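Local coordinates for protein putative S-adenosyl-L-methionine-dependent Methyltransferase (Methanococcus maripaludis, PDB 3DLC) that binds S-adenosylmethionine and is probably a Rossmann-like methyltransferase, perhaps acting as a sterol 24-C-methyltransferase, at residues I37-I42 with E199-D204; A56-L61 with D93-V98; V121-D126 with K171-K176. One frame throughout, in Å; residues are numbered along the deposited sequence. Where two conformers were deposited one is given.

Contact 1 of 3, residues I37-I42 with E199-D204; sequences INRFGI and EIILGD. Unlike the reference sequence in segment 199-204: G203 (reference Glu).
R39 stretches out from the last turn of helix 28-40 and brings its guanidinium against the branches of I201, beside the carboxylate of E199. Its CG stands anti to the backbone N (chi1 -163°) and the chain runs extended from CG to NE, which carries the charge across a gap of 12.3 Å between R39 CA and E199 CA. The salt bridge is long: R39 NH2 lies 3.6 Å from E199 OE2. That oxygen meets the guanidinium at its edge, near its plane, but the carboxylate is turned 72° from the guanidinium, so the two flat groups do not pair side by side. I201 CG2 lies 3.7 Å from R39 NH2. R39 and I201 were each modelled in two conformers, so the finer detail here is doubtful. R39 also has a weak, long ion pair with E205. At the root of the side chain, R39 CB sits 4.2 Å above the plane of the F40 ring, over its centre. The contact lies at the surface, where the end of helix 28-40 meets strand 198-203, at one edge of the sheet, with R39, F40 and E199 all touching I210 of the neighbouring strand 206-211.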
loop_
_atom_site.group_PDB
_atom_site.type_symbol
_atom_site.label_atom_id
_atom_site.label_comp_id
_atom_site.label_asym_id
_atom_site.label_seq_id
_atom_site.Cartn_x
_atom_site.Cartn_y
_atom_site.Cartn_z
ATOM N N ILE A 37 -7.043 -2.249 -11.353
ATOM C CA ILE A 37 -7.845 -3.179 -12.164
ATOM C C ILE A 37 -7.594 -2.944 -13.637
ATOM O O ILE A 37 -7.400 -3.891 -14.412
ATOM C CB ILE A 37 -9.341 -3.073 -11.771
ATOM C CG1 ILE A 37 -9.531 -3.648 -10.365
ATOM C CG2 ILE A 37 -10.227 -3.761 -12.833
ATOM C CD1 ILE A 37 -10.849 -3.327 -9.714
ATOM N N ASN A 38 -7.625 -1.680 -14.030
ATOM C CA ASN A 38 -7.459 -1.343 -15.442
ATOM C C ASN A 38 -6.060 -1.652 -15.933
ATOM O O ASN A 38 -5.879 -2.069 -17.079
ATOM C CB ASN A 38 -7.751 0.122 -15.690
ATOM C CG ASN A 38 -9.224 0.456 -15.602
ATOM O OD1 ASN A 38 -10.072 -0.443 -15.549
ATOM N ND2 ASN A 38 -9.545 1.750 -15.536
ATOM N N ARG A 39 -5.055 -1.455 -15.084
ATOM C CA ARG A 39 -3.696 -1.621 -15.531
ATOM C C ARG A 39 -3.324 -3.091 -15.802
ATOM O O ARG A 39 -2.647 -3.382 -16.769
ATOM C CB ARG A 39 -2.765 -0.950 -14.530
ATOM C CG ARG A 39 -1.414 -0.724 -15.094
ATOM C CD ARG A 39 -0.523 0.125 -14.197
ATOM N NE ARG A 39 0.781 0.202 -14.806
ATOM C CZ ARG A 39 1.433 1.311 -15.152
ATOM N NH1 ARG A 39 1.061 2.529 -14.776
ATOM N NH2 ARG A 39 2.560 1.174 -15.792
ATOM N N PHE A 40 -3.674 -3.994 -14.854
ATOM C CA PHE A 40 -3.270 -5.361 -14.948
ATOM C C PHE A 40 -4.322 -6.336 -15.388
ATOM O O PHE A 40 -3.976 -7.427 -15.810
ATOM C CB PHE A 40 -2.687 -5.821 -13.619
ATOM C CG PHE A 40 -1.640 -4.901 -13.049
ATOM C CD1 PHE A 40 -0.465 -4.649 -13.719
ATOM C CD2 PHE A 40 -1.855 -4.259 -11.857
ATOM C CE1 PHE A 40 0.482 -3.809 -13.194
ATOM C CE2 PHE A 40 -0.916 -3.409 -11.322
ATOM C CZ PHE A 40 0.259 -3.182 -11.999
ATOM N N GLY A 41 -5.589 -5.976 -15.312
ATOM C CA GLY A 41 -6.627 -6.915 -15.708
ATOM C C GLY A 41 -6.792 -8.103 -14.778
ATOM O O GLY A 41 -7.397 -9.103 -15.184
ATOM N N ILE A 42 -6.255 -8.008 -13.554
ATOM C CA ILE A 42 -6.394 -9.051 -12.522
ATOM C C ILE A 42 -7.602 -8.677 -11.692
ATOM O O ILE A 42 -7.645 -7.584 -11.122
ATOM C CB ILE A 42 -5.143 -9.214 -11.635
ATOM C CG1 ILE A 42 -3.835 -9.268 -12.453
ATOM C CG2 ILE A 42 -5.289 -10.477 -10.796
ATOM C CD1 ILE A 42 -2.580 -9.002 -11.620
ATOM N N GLU A 199 8.629 -2.300 -13.596
ATOM C CA GLU A 199 8.484 -0.911 -13.936
ATOM C C GLU A 199 8.390 -0.124 -12.625
ATOM O O GLU A 199 7.760 -0.586 -11.681
ATOM C CB GLU A 199 7.156 -0.633 -14.668
ATOM C CG GLU A 199 6.929 -1.368 -15.947
ATOM C CD GLU A 199 5.457 -1.380 -16.317
ATOM O OE1 GLU A 199 4.689 -1.970 -15.519
ATOM O OE2 GLU A 199 5.091 -0.797 -17.345
ATOM N N ILE A 200 9.003 1.040 -12.562
ATOM C CA ILE A 200 8.789 1.980 -11.446
ATOM C C ILE A 200 8.300 3.230 -12.122
ATOM O O ILE A 200 8.992 3.775 -12.977
ATOM C CB ILE A 200 10.016 2.217 -10.591
ATOM C CG1 ILE A 200 10.526 0.904 -9.990
ATOM C CG2 ILE A 200 9.698 3.191 -9.486
ATOM C CD1 ILE A 200 11.829 1.037 -9.204
ATOM N N ILE A 201 7.108 3.673 -11.759
ATOM C CA ILE A 201 6.431 4.793 -12.428
ATOM C C ILE A 201 6.242 5.979 -11.510
ATOM O O ILE A 201 6.110 5.844 -10.280
ATOM C CB ILE A 201 5.026 4.417 -12.984
ATOM C CG1 ILE A 201 4.049 4.074 -11.871
ATOM C CG2 ILE A 201 5.106 3.258 -14.018
ATOM C CD1 ILE A 201 2.660 3.881 -12.418
ATOM N N LEU A 202 6.201 7.149 -12.122
ATOM C CA LEU A 202 5.939 8.390 -11.429
ATOM C C LEU A 202 5.134 9.268 -12.361
ATOM O O LEU A 202 5.570 9.585 -13.446
ATOM C CB LEU A 202 7.251 9.050 -11.014
ATOM C CG LEU A 202 7.175 10.407 -10.381
ATOM C CD1 LEU A 202 6.473 10.372 -9.053
ATOM C CD2 LEU A 202 8.605 10.979 -10.257
ATOM N N GLY A 203 3.952 9.649 -11.914
ATOM C CA GLY A 203 3.096 10.498 -12.700
ATOM C C GLY A 203 1.950 11.034 -11.893
ATOM O O GLY A 203 1.984 11.035 -10.669
ATOM N N ASP A 204 0.916 11.466 -12.583
ATOM C CA ASP A 204 -0.197 12.119 -11.889
ATOM C C ASP A 204 -0.929 11.196 -10.932
ATOM O O ASP A 204 -1.616 11.675 -10.042
ATOM C CB ASP A 204 -1.157 12.774 -12.886
ATOM C CG ASP A 204 -0.546 14.013 -13.573
ATOM O OD1 ASP A 204 0.426 14.613 -13.071
ATOM O OD2 ASP A 204 -1.074 14.435 -14.601
#

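Contact 2 of 3, residues A56-L61 with D93-V98; sequences ALSIAL and DRIQIV
I95 pushes its CD1 methyl against the helix at S58 and I59, and that methyl makes the closest approaches. I95 CD1 comes to 3.6 Å from S58 O, close to the backbone itself, and to 3.9 Å from S58 CB. The CB of I59 points away from the strand, yet I59 CG1 still lies 3.9 Å from I95 CD1, the two side chains crossing at about a right angle. The second branch of I95 adds a looser touch, with I95 CG2 at 4.1 Å from S58 CB. I95 CG1 is anti to the carbonyl carbon (chi1 -58°), which leaves both branches facing the helix.

A second shell surrounds these groups. The S58 hydroxyl is buried but satisfied, since S58 OG is hydrogen-bonded to D49 OD2 on strand 46-50. S58 also rests on I69 of strand 66-73, I59 on L91, and I95 on I86 of helix 76-88. Just before the strand, R94 ties the same region together: its NH1 is hydrogen-bonded to A62 O and its NH2 to S65 O and F67 O, spanning the end of helix 56-64 and the start of strand 66-73.

Here the outermost parallel strand 95-99 is joined to the helix that follows the first strand, as in the Rossmann-like methyltransferase fold. G51, G53 and A56 resemble a GxGxxA pattern, which would place the cofactor-binding turn just before this helix.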
loop_
_atom_site.group_PDB
_atom_site.type_symbol
_atom_site.label_atom_id
_atom_site.label_comp_id
_atom_site.label_asym_id
_atom_site.label_seq_id
_atom_site.Cartn_x
_atom_site.Cartn_y
_atom_site.Cartn_z
ATOM N N ALA A 56 -8.894 1.179 3.810
ATOM C CA ALA A 56 -9.683 1.781 2.743
ATOM C C ALA A 56 -9.319 1.278 1.358
ATOM O O ALA A 56 -10.191 1.212 0.509
ATOM C CB ALA A 56 -9.646 3.303 2.806
ATOM N N LEU A 57 -8.055 0.958 1.098
ATOM C CA LEU A 57 -7.703 0.469 -0.250
ATOM C C LEU A 57 -8.264 -0.943 -0.450
ATOM O O LEU A 57 -8.787 -1.272 -1.503
ATOM C CB LEU A 57 -6.191 0.507 -0.517
ATOM C CG LEU A 57 -5.750 0.093 -1.920
ATOM C CD1 LEU A 57 -6.437 0.946 -3.022
ATOM C CD2 LEU A 57 -4.227 0.162 -1.995
ATOM N N SER A 58 -8.176 -1.766 0.581
ATOM C CA SER A 58 -8.735 -3.115 0.521
ATOM C C SER A 58 -10.252 -3.069 0.297
ATOM O O SER A 58 -10.814 -3.847 -0.475
ATOM C CB SER A 58 -8.418 -3.907 1.784
ATOM O OG SER A 58 -7.062 -4.308 1.845
ATOM N N ILE A 59 -10.925 -2.199 1.045
ATOM C CA ILE A 59 -12.376 -2.036 0.908
ATOM C C ILE A 59 -12.731 -1.591 -0.536
ATOM O O ILE A 59 -13.630 -2.174 -1.157
ATOM C CB ILE A 59 -12.932 -1.079 1.984
ATOM C CG1 ILE A 59 -12.842 -1.754 3.378
ATOM C CG2 ILE A 59 -14.318 -0.618 1.609
ATOM C CD1 ILE A 59 -13.125 -0.806 4.535
ATOM N N ALA A 60 -11.993 -0.631 -1.081
ATOM C CA ALA A 60 -12.281 -0.165 -2.420
ATOM C C ALA A 60 -12.065 -1.271 -3.451
ATOM O O ALA A 60 -12.866 -1.459 -4.360
ATOM C CB ALA A 60 -11.417 1.061 -2.735
ATOM N N LEU A 61 -10.992 -2.032 -3.294
ATOM C CA LEU A 61 -10.724 -3.152 -4.208
ATOM C C LEU A 61 -11.805 -4.219 -4.117
ATOM O O LEU A 61 -12.248 -4.763 -5.131
ATOM C CB LEU A 61 -9.330 -3.762 -3.962
ATOM C CG LEU A 61 -8.147 -3.047 -4.581
ATOM C CD1 LEU A 61 -6.838 -3.488 -3.896
ATOM C CD2 LEU A 61 -8.065 -3.297 -6.096
ATOM N N ASP A 93 -16.260 -11.161 4.737
ATOM C CA ASP A 93 -16.062 -12.303 3.841
ATOM C C ASP A 93 -15.021 -12.055 2.758
ATOM O O ASP A 93 -14.572 -12.997 2.132
ATOM C CB ASP A 93 -17.384 -12.684 3.151
ATOM C CG ASP A 93 -18.008 -11.526 2.365
ATOM O OD1 ASP A 93 -17.975 -10.386 2.848
ATOM O OD2 ASP A 93 -18.522 -11.734 1.248
ATOM N N ARG A 94 -14.697 -10.793 2.526
ATOM C CA ARG A 94 -13.815 -10.398 1.424
ATOM C C ARG A 94 -12.397 -10.068 1.839
ATOM O O ARG A 94 -11.469 -10.142 0.997
ATOM C CB ARG A 94 -14.409 -9.201 0.698
ATOM C CG ARG A 94 -15.823 -9.441 0.132
ATOM C CD ARG A 94 -15.859 -10.600 -0.898
ATOM N NE ARG A 94 -14.872 -10.371 -1.933
ATOM C CZ ARG A 94 -14.897 -9.386 -2.820
ATOM N NH1 ARG A 94 -15.933 -8.577 -2.949
ATOM N NH2 ARG A 94 -13.857 -9.212 -3.585
ATOM N N ILE A 95 -12.223 -9.628 3.085
ATOM C CA ILE A 95 -10.967 -9.098 3.550
ATOM C C ILE A 95 -10.637 -9.697 4.914
ATOM O O ILE A 95 -11.422 -9.623 5.852
ATOM C CB ILE A 95 -11.018 -7.571 3.704
ATOM C CG1 ILE A 95 -11.385 -6.900 2.386
ATOM C CG2 ILE A 95 -9.667 -7.014 4.217
ATOM C CD1 ILE A 95 -11.931 -5.457 2.560
ATOM N N GLN A 96 -9.482 -10.332 4.976
ATOM C CA GLN A 96 -8.930 -10.877 6.207
ATOM C C GLN A 96 -7.836 -9.958 6.708
ATOM O O GLN A 96 -6.910 -9.652 5.955
ATOM C CB GLN A 96 -8.316 -12.256 5.956
ATOM C CG GLN A 96 -7.728 -12.842 7.225
ATOM C CD GLN A 96 -7.061 -14.190 7.024
ATOM O OE1 GLN A 96 -6.981 -14.712 5.910
ATOM N NE2 GLN A 96 -6.599 -14.782 8.122
ATOM N N ILE A 97 -7.925 -9.518 7.956
ATOM C CA ILE A 97 -6.894 -8.683 8.551
ATOM C C ILE A 97 -5.809 -9.603 9.089
ATOM O O ILE A 97 -6.090 -10.569 9.789
ATOM C CB ILE A 97 -7.518 -7.774 9.651
ATOM C CG1 ILE A 97 -8.662 -6.889 9.093
ATOM C CG2 ILE A 97 -6.477 -6.932 10.316
ATOM C CD1 ILE A 97 -8.375 -5.991 7.920
ATOM N N VAL A 98 -4.566 -9.296 8.722
ATOM C CA VAL A 98 -3.402 -10.074 9.147
ATOM C C VAL A 98 -2.424 -9.180 9.899
ATOM O O VAL A 98 -1.933 -8.181 9.391
ATOM C CB VAL A 98 -2.723 -10.700 7.926
ATOM C CG1 VAL A 98 -1.535 -11.533 8.342
ATOM C CG2 VAL A 98 -3.739 -11.491 7.093
#

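Contact 3 of 3, residues V121-D126 with K171-K176; sequences VFFWED and KEFNRK. With SAM (S-adenosylmethionine), chain C.
F123 and F173 make the aromatic contact that joins loop 121-126 to helix 170-177. F123 CE1 comes to 4.0 Å from F173 CZ. The F173 ring is met at its edge, near its plane, while F173 CZ approaches the F123 ring obliquely; the planes are inclined at 61°, the centroids 5.9 Å apart. A chi1 of -179°, which sets CG opposite the backbone N, carries the F173 ring out from the helix to the loop. F123 has a second aromatic neighbour, F9, which it meets edge-to-face. Within the loop, V121 CG1 covers one face of the F122 ring, and V121 CA sits 3.6 Å above the plane of W124.

Contacts to the cofactor come from the same loop. The F123 ring meets the S-adenosylmethionine methyl at its edge, F123 CE2 lying 4.2 Å from SAM CE. At the adenine, W124 CD1 is 3.5 Å from SAM N7, which lies near the plane of the indole. With an alanine in place of F123, the F173 ring would probably lose its aromatic partner and a gap would open beside the cofactor methyl.

Polar bonds hold the loop's shape. W124 NE1 is hydrogen-bonded to S120 OG, itself a partner of the cofactor, so S120 ties the indole to the ligand. E125 O accepts a hydrogen bond from H103 NE2. D126 is the N-cap of helix 127-137, and its OD2 is also hydrogen-bonded to T129 OG1.

The loop after strand 112-118 thus forms part of the S-adenosylmethionine pocket of a Rossmann-like methyltransferase, with F173 of helix 170-177 packed against F123.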
loop_
_atom_site.group_PDB
_atom_site.type_symbol
_atom_site.label_atom_id
_atom_site.label_comp_id
_atom_site.label_asym_id
_atom_site.label_seq_id
_atom_site.Cartn_x
_atom_site.Cartn_y
_atom_site.Cartn_z
ATOM N N VAL A 121 5.446 2.083 2.055
ATOM C CA VAL A 121 6.818 1.851 1.654
ATOM C C VAL A 121 7.774 2.931 2.120
ATOM O O VAL A 121 8.938 2.657 2.359
ATOM C CB VAL A 121 6.915 1.635 0.109
ATOM C CG1 VAL A 121 6.543 2.897 -0.658
ATOM C CG2 VAL A 121 8.297 1.131 -0.294
ATOM N N PHE A 122 7.274 4.160 2.241
ATOM C CA PHE A 122 8.090 5.314 2.612
ATOM C C PHE A 122 8.559 5.251 4.053
ATOM O O PHE A 122 9.465 5.978 4.435
ATOM C CB PHE A 122 7.314 6.608 2.340
ATOM C CG PHE A 122 6.791 6.693 0.943
ATOM C CD1 PHE A 122 7.623 6.710 -0.147
ATOM C CD2 PHE A 122 5.448 6.674 0.720
ATOM C CE1 PHE A 122 7.116 6.748 -1.421
ATOM C CE2 PHE A 122 4.930 6.701 -0.565
ATOM C CZ PHE A 122 5.760 6.748 -1.623
ATOM N N PHE A 123 7.975 4.353 4.833
ATOM C CA PHE A 123 8.331 4.187 6.247
ATOM C C PHE A 123 9.195 2.957 6.521
ATOM O O PHE A 123 9.806 2.870 7.586
ATOM C CB PHE A 123 7.064 4.070 7.121
ATOM C CG PHE A 123 6.189 5.288 7.086
ATOM C CD1 PHE A 123 6.564 6.461 7.713
ATOM C CD2 PHE A 123 4.968 5.261 6.453
ATOM C CE1 PHE A 123 5.679 7.573 7.698
ATOM C CE2 PHE A 123 4.131 6.333 6.451
ATOM C CZ PHE A 123 4.504 7.499 7.034
ATOM N N TRP A 124 9.256 2.001 5.614
ATOM C CA TRP A 124 9.915 0.737 5.929
ATOM C C TRP A 124 11.382 0.852 6.202
ATOM O O TRP A 124 12.090 1.495 5.461
ATOM C CB TRP A 124 9.725 -0.329 4.827
ATOM C CG TRP A 124 8.308 -0.637 4.523
ATOM C CD1 TRP A 124 7.210 -0.415 5.322
ATOM C CD2 TRP A 124 7.809 -1.242 3.327
ATOM N NE1 TRP A 124 6.067 -0.827 4.683
ATOM C CE2 TRP A 124 6.406 -1.301 3.441
ATOM C CE3 TRP A 124 8.400 -1.721 2.164
ATOM C CZ2 TRP A 124 5.610 -1.834 2.436
ATOM C CZ3 TRP A 124 7.601 -2.217 1.157
ATOM C CH2 TRP A 124 6.222 -2.266 1.300
ATOM N N GLU A 125 11.807 0.198 7.278
ATOM C CA GLU A 125 13.221 0.058 7.607
ATOM C C GLU A 125 13.724 -1.072 6.660
ATOM O O GLU A 125 12.924 -1.736 6.061
ATOM C CB GLU A 125 13.353 -0.342 9.104
ATOM C CG GLU A 125 12.805 0.721 10.070
ATOM C CD GLU A 125 12.671 0.256 11.534
ATOM O OE1 GLU A 125 12.979 -0.919 11.856
ATOM O OE2 GLU A 125 12.235 1.085 12.368
ATOM N N ASP A 126 15.005 -1.299 6.479
ATOM C CA ASP A 126 15.397 -2.476 5.676
ATOM C C ASP A 126 14.546 -2.898 4.452
ATOM O O ASP A 126 13.968 -3.994 4.367
ATOM C CB ASP A 126 15.566 -3.672 6.603
ATOM C CG ASP A 126 16.436 -4.740 5.982
ATOM O OD1 ASP A 126 16.914 -4.538 4.833
ATOM O OD2 ASP A 126 16.594 -5.794 6.620
ATOM N N LYS A 171 3.816 19.067 3.114
ATOM C CA LYS A 171 4.160 19.475 1.747
ATOM C C LYS A 171 5.541 18.904 1.360
ATOM O O LYS A 171 5.726 18.265 0.314
ATOM C CB LYS A 171 4.193 21.003 1.638
ATOM C CG LYS A 171 4.398 21.551 0.218
ATOM C CD LYS A 171 4.382 23.094 0.247
ATOM C CE LYS A 171 4.636 23.724 -1.112
ATOM N NZ LYS A 171 4.475 25.225 -1.077
ATOM N N GLU A 172 6.518 19.101 2.245
ATOM C CA GLU A 172 7.865 18.628 1.937
ATOM C C GLU A 172 8.018 17.124 1.995
ATOM O O GLU A 172 8.786 16.568 1.203
ATOM C CB GLU A 172 8.898 19.335 2.812
ATOM C CG GLU A 172 9.054 20.798 2.438
ATOM C CD GLU A 172 7.958 21.712 2.983
ATOM O OE1 GLU A 172 7.277 21.374 4.000
ATOM O OE2 GLU A 172 7.768 22.797 2.381
ATOM N N PHE A 173 7.325 16.453 2.908
ATOM C CA PHE A 173 7.427 14.987 3.011
ATOM C C PHE A 173 6.823 14.365 1.765
ATOM O O PHE A 173 7.427 13.540 1.114
ATOM C CB PHE A 173 6.769 14.500 4.304
ATOM C CG PHE A 173 6.836 13.023 4.529
ATOM C CD1 PHE A 173 7.941 12.271 4.168
ATOM C CD2 PHE A 173 5.824 12.374 5.225
ATOM C CE1 PHE A 173 7.989 10.926 4.440
ATOM C CE2 PHE A 173 5.888 11.028 5.484
ATOM C CZ PHE A 173 6.961 10.307 5.080
ATOM N N ASN A 174 5.649 14.834 1.387
ATOM C CA ASN A 174 5.007 14.334 0.171
ATOM C C ASN A 174 5.880 14.563 -1.060
ATOM O O ASN A 174 6.006 13.685 -1.916
ATOM C CB ASN A 174 3.636 14.993 0.012
ATOM C CG ASN A 174 3.012 14.721 -1.331
ATOM O OD1 ASN A 174 2.877 15.637 -2.154
ATOM N ND2 ASN A 174 2.616 13.485 -1.568
ATOM N N ARG A 175 6.507 15.742 -1.153
ATOM C CA ARG A 175 7.374 16.087 -2.289
ATOM C C ARG A 175 8.586 15.149 -2.367
ATOM O O ARG A 175 9.035 14.771 -3.445
ATOM C CB ARG A 175 7.787 17.572 -2.276
ATOM C CG ARG A 175 9.030 17.882 -3.112
ATOM C CD ARG A 175 9.013 19.143 -3.945
ATOM N NE ARG A 175 8.397 20.306 -3.329
ATOM C CZ ARG A 175 8.915 20.921 -2.286
ATOM N NH1 ARG A 175 8.323 22.004 -1.780
ATOM N NH2 ARG A 175 10.022 20.419 -1.752
ATOM N N LYS A 176 9.097 14.746 -1.226
ATOM C CA LYS A 176 10.206 13.772 -1.182
ATOM C C LYS A 176 9.692 12.374 -1.574
ATOM O O LYS A 176 10.349 11.666 -2.350
ATOM C CB LYS A 176 10.832 13.724 0.200
HETATM N N SAM C . -2.674 1.981 3.216
HETATM C CA SAM C . -3.492 2.876 4.075
HETATM C C SAM C . -4.048 4.007 3.255
HETATM O O SAM C . -3.526 4.268 2.169
HETATM O OXT SAM C . -4.970 4.667 3.722
HETATM C CB SAM C . -2.681 3.366 5.259
HETATM C CG SAM C . -1.491 4.210 4.933
HETATM S SD SAM C . -0.659 4.683 6.462
HETATM C CE SAM C . -0.012 6.209 5.838
HETATM C "C5'" SAM C . 0.836 3.562 6.528
HETATM C "C4'" SAM C . 0.666 2.144 7.150
HETATM O "O4'" SAM C . 1.761 1.187 6.972
HETATM C "C3'" SAM C . 0.283 2.156 8.652
HETATM O "O3'" SAM C . -0.964 1.548 8.793
HETATM C "C2'" SAM C . 1.408 1.346 9.301
HETATM O "O2'" SAM C . 1.100 0.679 10.504
HETATM C "C1'" SAM C . 1.839 0.410 8.160
HETATM N N9 SAM C . 3.223 -0.079 8.271
HETATM C C8 SAM C . 4.353 0.692 8.404
HETATM N N7 SAM C . 5.464 -0.084 8.391
HETATM C C5 SAM C . 5.031 -1.379 8.269
HETATM C C6 SAM C . 5.696 -2.607 8.237
HETATM N N6 SAM C . 7.024 -2.759 8.394
HETATM N N1 SAM C . 4.941 -3.712 8.046
HETATM C C2 SAM C . 3.572 -3.636 7.939
HETATM N N3 SAM C . 2.874 -2.468 8.029
HETATM C C4 SAM C . 3.632 -1.382 8.171
#

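In the fold
Contacts 1 and 2 both reach the seven-stranded sheet, at its two outermost strands: 198-203 in contact 1, 95-99 in contact 2. Their centres lie 20 Å apart, and their nearest atoms about 5 Å. Contact 1 closes a long loop of chain that contains both of the others, which follow in series, contact 2 closing before contact 3 opens. Contacts 2 and 3 stand on opposite sides of the chain's centre, 24 Å between their own centres. The cofactor belongs most directly to contact 3, which touches it. In contact 2 the side chain of S58 stays about 8 Å from it, while contact 1 lies away from the cofactor pocket.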